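PDB 3FS3: nucleosome assembly protein 1, putative from Plasmodium falciparum, which probably acts as a histone chaperone of the nucleosome assembly protein family, binding histones and chromatin. Local coordinates for residues S126-V138 / R234-H244. Residues are numbered along the deposited sequence; the frame is centred on the assembly and turned at random.
Sequences SHVIEDHDEEILV and RDSFFHFFTSH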
loop_
_atom_site.group_PDB
_atom_site.type_symbol
_atom_site.label_atom_id
_atom_site.label_comp_id
_atom_site.label_asym_id
_atom_site.label_seq_id
_atom_site.Cartn_x
_atom_site.Cartn_y
_atom_site.Cartn_z
ATOM N N SER A 126 1.900 -11.231 -17.505
ATOM C CA SER A 126 2.259 -11.610 -18.860
ATOM C C SER A 126 3.771 -11.739 -19.025
ATOM O O SER A 126 4.242 -12.520 -19.853
ATOM C CB SER A 126 1.726 -10.588 -19.864
ATOM O OG SER A 126 1.957 -11.033 -21.191
ATOM N N HIS A 127 4.526 -10.988 -18.229
ATOM C CA HIS A 127 5.985 -11.021 -18.314
ATOM C C HIS A 127 6.627 -12.330 -17.871
ATOM O O HIS A 127 7.745 -12.637 -18.284
ATOM C CB HIS A 127 6.589 -9.860 -17.517
ATOM C CG HIS A 127 6.285 -8.516 -18.098
ATOM N ND1 HIS A 127 6.519 -7.340 -17.418
ATOM C CD2 HIS A 127 5.749 -8.162 -19.291
ATOM C CE1 HIS A 127 6.139 -6.320 -18.167
ATOM N NE2 HIS A 127 5.668 -6.792 -19.307
ATOM N N VAL A 128 5.937 -13.103 -17.036
ATOM C CA VAL A 128 6.496 -14.371 -16.588
ATOM C C VAL A 128 5.886 -15.584 -17.295
ATOM O O VAL A 128 6.162 -16.727 -16.926
ATOM C CB VAL A 128 6.365 -14.534 -15.056
ATOM C CG1 VAL A 128 7.254 -13.514 -14.362
ATOM C CG2 VAL A 128 4.915 -14.352 -14.615
ATOM N N ILE A 129 5.077 -15.333 -18.326
ATOM C CA ILE A 129 4.445 -16.412 -19.081
ATOM C C ILE A 129 5.111 -16.577 -20.427
ATOM O O ILE A 129 5.088 -15.661 -21.255
ATOM C CB ILE A 129 2.945 -16.153 -19.343
ATOM C CG1 ILE A 129 2.185 -16.037 -18.021
ATOM C CG2 ILE A 129 2.355 -17.293 -20.177
ATOM C CD1 ILE A 129 0.715 -15.713 -18.201
ATOM N N GLU A 130 5.684 -17.758 -20.648
ATOM C CA GLU A 130 6.360 -18.052 -21.905
ATOM C C GLU A 130 5.464 -18.838 -22.860
ATOM O O GLU A 130 4.452 -19.420 -22.467
ATOM C CB GLU A 130 7.649 -18.847 -21.653
ATOM C CG GLU A 130 8.650 -18.174 -20.725
ATOM C CD GLU A 130 8.916 -16.726 -21.106
ATOM O OE1 GLU A 130 8.995 -16.428 -22.322
ATOM O OE2 GLU A 130 9.057 -15.891 -20.187
ATOM N N ASP A 131 5.864 -18.859 -24.120
ATOM C CA ASP A 131 5.126 -19.559 -25.150
ATOM C C ASP A 131 4.904 -21.034 -24.792
ATOM O O ASP A 131 3.825 -21.578 -25.032
ATOM C CB ASP A 131 5.880 -19.416 -26.475
ATOM C CG ASP A 131 6.248 -17.964 -26.770
ATOM O OD1 ASP A 131 6.995 -17.364 -25.963
ATOM O OD2 ASP A 131 5.789 -17.421 -27.798
ATOM N N HIS A 132 5.911 -21.677 -24.207
ATOM C CA HIS A 132 5.761 -23.079 -23.830
ATOM C C HIS A 132 4.841 -23.240 -22.625
ATOM O O HIS A 132 4.286 -24.305 -22.407
ATOM C CB HIS A 132 7.124 -23.730 -23.546
ATOM C CG HIS A 132 8.069 -22.871 -22.763
ATOM N ND1 HIS A 132 8.762 -21.820 -23.325
ATOM C CD2 HIS A 132 8.473 -22.937 -21.472
ATOM C CE1 HIS A 132 9.555 -21.280 -22.418
ATOM N NE2 HIS A 132 9.400 -21.939 -21.284
ATOM N N ASP A 133 4.668 -22.182 -21.843
ATOM C CA ASP A 133 3.788 -22.276 -20.692
ATOM C C ASP A 133 2.323 -22.296 -21.121
ATOM O O ASP A 133 1.468 -22.821 -20.410
ATOM C CB ASP A 133 3.997 -21.092 -19.745
ATOM C CG ASP A 133 5.366 -21.091 -19.096
ATOM O OD1 ASP A 133 5.848 -22.179 -18.702
ATOM O OD2 ASP A 133 5.944 -19.990 -18.964
ATOM N N GLU A 134 2.036 -21.733 -22.288
ATOM C CA GLU A 134 0.660 -21.650 -22.772
ATOM C C GLU A 134 -0.064 -22.977 -22.995
ATOM O O GLU A 134 -1.265 -23.083 -22.728
ATOM C CB GLU A 134 0.616 -20.786 -24.041
ATOM C CG GLU A 134 1.206 -19.390 -23.813
ATOM C CD GLU A 134 1.024 -18.457 -24.994
ATOM O OE1 GLU A 134 1.432 -18.826 -26.114
ATOM O OE2 GLU A 134 0.480 -17.350 -24.802
ATOM N N GLU A 135 0.646 -23.992 -23.471
ATOM C CA GLU A 135 -0.002 -25.276 -23.700
ATOM C C GLU A 135 -0.395 -25.916 -22.378
ATOM O O GLU A 135 -1.262 -26.785 -22.336
ATOM C CB GLU A 135 0.896 -26.220 -24.518
ATOM C CG GLU A 135 2.269 -26.502 -23.949
ATOM C CD GLU A 135 3.154 -27.235 -24.949
ATOM O OE1 GLU A 135 3.344 -26.714 -26.074
ATOM O OE2 GLU A 135 3.661 -28.330 -24.619
ATOM N N ILE A 136 0.222 -25.467 -21.292
ATOM C CA ILE A 136 -0.112 -26.009 -19.982
ATOM C C ILE A 136 -1.246 -25.190 -19.344
ATOM O O ILE A 136 -2.198 -25.744 -18.782
ATOM C CB ILE A 136 1.126 -26.010 -19.051
ATOM C CG1 ILE A 136 2.261 -26.798 -19.708
ATOM C CG2 ILE A 136 0.790 -26.676 -17.711
ATOM C CD1 ILE A 136 3.574 -26.733 -18.943
ATOM N N LEU A 137 -1.162 -23.872 -19.478
ATOM C CA LEU A 137 -2.143 -22.973 -18.891
ATOM C C LEU A 137 -3.563 -23.098 -19.463
ATOM O O LEU A 137 -4.533 -22.689 -18.823
ATOM C CB LEU A 137 -1.632 -21.527 -18.994
ATOM C CG LEU A 137 -0.380 -21.220 -18.158
ATOM C CD1 LEU A 137 0.172 -19.848 -18.546
ATOM C CD2 LEU A 137 -0.727 -21.266 -16.651
ATOM N N VAL A 138 -3.690 -23.665 -20.657
ATOM C CA VAL A 138 -5.002 -23.849 -21.257
ATOM C C VAL A 138 -5.810 -24.894 -20.474
ATOM O O VAL A 138 -7.017 -25.018 -20.664
ATOM C CB VAL A 138 -4.903 -24.304 -22.738
ATOM C CG1 VAL A 138 -4.220 -23.216 -23.580
ATOM C CG2 VAL A 138 -4.145 -25.621 -22.833
ATOM N N ARG A 234 15.011 -23.743 -18.109
ATOM C CA ARG A 234 14.798 -22.443 -18.738
ATOM C C ARG A 234 13.679 -21.677 -18.036
ATOM O O ARG A 234 13.005 -22.207 -17.154
ATOM C CB ARG A 234 14.442 -22.623 -20.213
ATOM C CG ARG A 234 13.204 -23.468 -20.432
ATOM C CD ARG A 234 12.820 -23.527 -21.894
ATOM N NE ARG A 234 11.713 -24.450 -22.115
ATOM C CZ ARG A 234 11.267 -24.801 -23.314
ATOM N NH1 ARG A 234 11.838 -24.302 -24.404
ATOM N NH2 ARG A 234 10.258 -25.654 -23.425
ATOM N N ASP A 235 13.481 -20.427 -18.441
ATOM C CA ASP A 235 12.451 -19.586 -17.853
ATOM C C ASP A 235 11.050 -20.136 -18.087
ATOM O O ASP A 235 10.733 -20.644 -19.162
ATOM C CB ASP A 235 12.553 -18.174 -18.417
ATOM C CG ASP A 235 13.836 -17.483 -18.012
ATOM O OD1 ASP A 235 14.091 -17.387 -16.793
ATOM O OD2 ASP A 235 14.586 -17.036 -18.908
ATOM N N SER A 236 10.209 -20.028 -17.066
ATOM C CA SER A 236 8.845 -20.518 -17.160
ATOM C C SER A 236 7.987 -19.981 -16.036
ATOM O O SER A 236 8.464 -19.751 -14.919
ATOM C CB SER A 236 8.825 -22.041 -17.103
ATOM O OG SER A 236 7.510 -22.511 -16.858
ATOM N N PHE A 237 6.709 -19.788 -16.332
ATOM C CA PHE A 237 5.786 -19.298 -15.336
ATOM C C PHE A 237 5.767 -20.226 -14.125
ATOM O O PHE A 237 5.620 -19.790 -12.988
ATOM C CB PHE A 237 4.369 -19.234 -15.909
ATOM C CG PHE A 237 3.316 -19.080 -14.861
ATOM C CD1 PHE A 237 3.174 -17.877 -14.177
ATOM C CD2 PHE A 237 2.496 -20.147 -14.519
ATOM C CE1 PHE A 237 2.227 -17.740 -13.166
ATOM C CE2 PHE A 237 1.549 -20.018 -13.510
ATOM C CZ PHE A 237 1.414 -18.814 -12.832
ATOM N N PHE A 238 5.916 -21.518 -14.378
ATOM C CA PHE A 238 5.850 -22.499 -13.313
ATOM C C PHE A 238 6.968 -22.456 -12.278
ATOM O O PHE A 238 6.962 -23.214 -11.304
ATOM C CB PHE A 238 5.663 -23.876 -13.951
ATOM C CG PHE A 238 4.327 -24.021 -14.635
ATOM C CD1 PHE A 238 3.209 -24.452 -13.924
ATOM C CD2 PHE A 238 4.166 -23.639 -15.968
ATOM C CE1 PHE A 238 1.944 -24.496 -14.529
ATOM C CE2 PHE A 238 2.913 -23.677 -16.586
ATOM C CZ PHE A 238 1.794 -24.106 -15.863
ATOM N N HIS A 239 7.910 -21.538 -12.471
ATOM C CA HIS A 239 8.990 -21.354 -11.513
ATOM C C HIS A 239 8.361 -20.648 -10.318
ATOM O O HIS A 239 8.970 -20.531 -9.258
ATOM C CB HIS A 239 10.103 -20.495 -12.114
ATOM C CG HIS A 239 11.132 -21.287 -12.857
ATOM N ND1 HIS A 239 11.591 -20.928 -14.105
ATOM C CD2 HIS A 239 11.795 -22.418 -12.522
ATOM C CE1 HIS A 239 12.493 -21.806 -14.508
ATOM N NE2 HIS A 239 12.635 -22.720 -13.566
ATOM N N PHE A 240 7.131 -20.177 -10.516
ATOM C CA PHE A 240 6.361 -19.502 -9.480
ATOM C C PHE A 240 6.149 -20.467 -8.315
ATOM O O PHE A 240 6.112 -20.069 -7.154
ATOM C CB PHE A 240 4.996 -19.084 -10.047
ATOM C CG PHE A 240 4.069 -18.460 -9.033
ATOM C CD1 PHE A 240 4.176 -17.114 -8.702
ATOM C CD2 PHE A 240 3.073 -19.222 -8.422
ATOM C CE1 PHE A 240 3.305 -16.526 -7.777
ATOM C CE2 PHE A 240 2.194 -18.645 -7.491
ATOM C CZ PHE A 240 2.312 -17.291 -7.171
ATOM N N PHE A 241 5.999 -21.744 -8.629
ATOM C CA PHE A 241 5.773 -22.736 -7.589
ATOM C C PHE A 241 7.091 -23.237 -7.010
ATOM O O PHE A 241 7.389 -24.429 -7.021
ATOM C CB PHE A 241 4.924 -23.869 -8.160
ATOM C CG PHE A 241 3.581 -23.403 -8.665
ATOM C CD1 PHE A 241 2.531 -23.186 -7.780
ATOM C CD2 PHE A 241 3.384 -23.140 -10.020
ATOM C CE1 PHE A 241 1.307 -22.717 -8.226
ATOM C CE2 PHE A 241 2.167 -22.669 -10.482
ATOM C CZ PHE A 241 1.120 -22.457 -9.581
ATOM N N THR A 242 7.873 -22.288 -6.503
ATOM C CA THR A 242 9.167 -22.559 -5.894
ATOM C C THR A 242 9.130 -21.974 -4.487
ATOM O O THR A 242 8.777 -20.807 -4.304
ATOM C CB THR A 242 10.318 -21.895 -6.700
ATOM O OG1 THR A 242 10.470 -22.558 -7.963
ATOM C CG2 THR A 242 11.627 -21.977 -5.937
ATOM N N SER A 243 9.479 -22.789 -3.495
ATOM C CA SER A 243 9.475 -22.350 -2.101
ATOM C C SER A 243 10.691 -21.487 -1.765
ATOM O O SER A 243 11.811 -21.776 -2.191
ATOM C CB SER A 243 9.441 -23.561 -1.162
ATOM O OG SER A 243 8.276 -24.340 -1.368
ATOM N N HIS A 244 10.459 -20.425 -0.998
ATOM C CA HIS A 244 11.525 -19.516 -0.589
ATOM C C HIS A 244 11.352 -19.161 0.885
ATOM O O HIS A 244 10.273 -19.346 1.452
ATOM C CB HIS A 244 11.493 -18.245 -1.442
ATOM C CG HIS A 244 11.845 -18.473 -2.879
ATOM N ND1 HIS A 244 11.086 -17.978 -3.919
ATOM C CD2 HIS A 244 12.881 -19.129 -3.451
ATOM C CE1 HIS A 244 11.640 -18.320 -5.068
ATOM N NE2 HIS A 244 12.731 -19.020 -4.812
#
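Asp133, of the short helix around 131-137, grips Ser236 and Phe237 at the 3-10 segment around 237-240, joining two parts of the NAP fold beside its four-stranded antiparallel sheet. Both carboxylate oxygens work. Asp133 OD1 accepts from Ser236 OG on its syn side at 2.5 Å, while Asp133 OD2 takes Phe237 N at 2.7 Å, from well above the carboxylate plane. Glu130 N reaches the same OD2 from the opposite face; three donors thus grip the buried carboxylate, which should hold its rotation in place. Ser236 OG also accepts from Phe238 N, an ST turn that ties the hydroxyl to its own chain while it serves Asp133.

The two phenylalanines supply the apolar part of the contact. Phe238 meets the helix with the far end of its ring: CZ sits 3.3 Å from Ile136 CG2, and Leu137 CD2 touches both this CZ and Phe237 CD2. With CG anti to the backbone N (chi1 165°), the Phe237 ring is set between Leu137 CD2 and Val128 CG2, the latter at the ring edge, 4.0 Å from Phe237 CD1. Phe237 CD2 stands over the centre of the Phe238 ring, 4.0 Å above its plane. Beyond the two segments, Phe162 and Phe164 of strand 158-164 pack against Phe237 and Phe238 respectively, and Leu116 of helix 114-120 lies against Leu137.

Nearer the surface, the Arg234 guanidinium stacks face to face on the His132 imidazole, 3.7 Å between centres, the planes tilted by 17°. A straight run from CG to NE carries it there. Glu130 CB sits over the rim of the opposite face. At the ring edge, His132 NE2 donates to Asp235 O, 2.8 Å away in the ring plane, with an N-H...O angle of 155°.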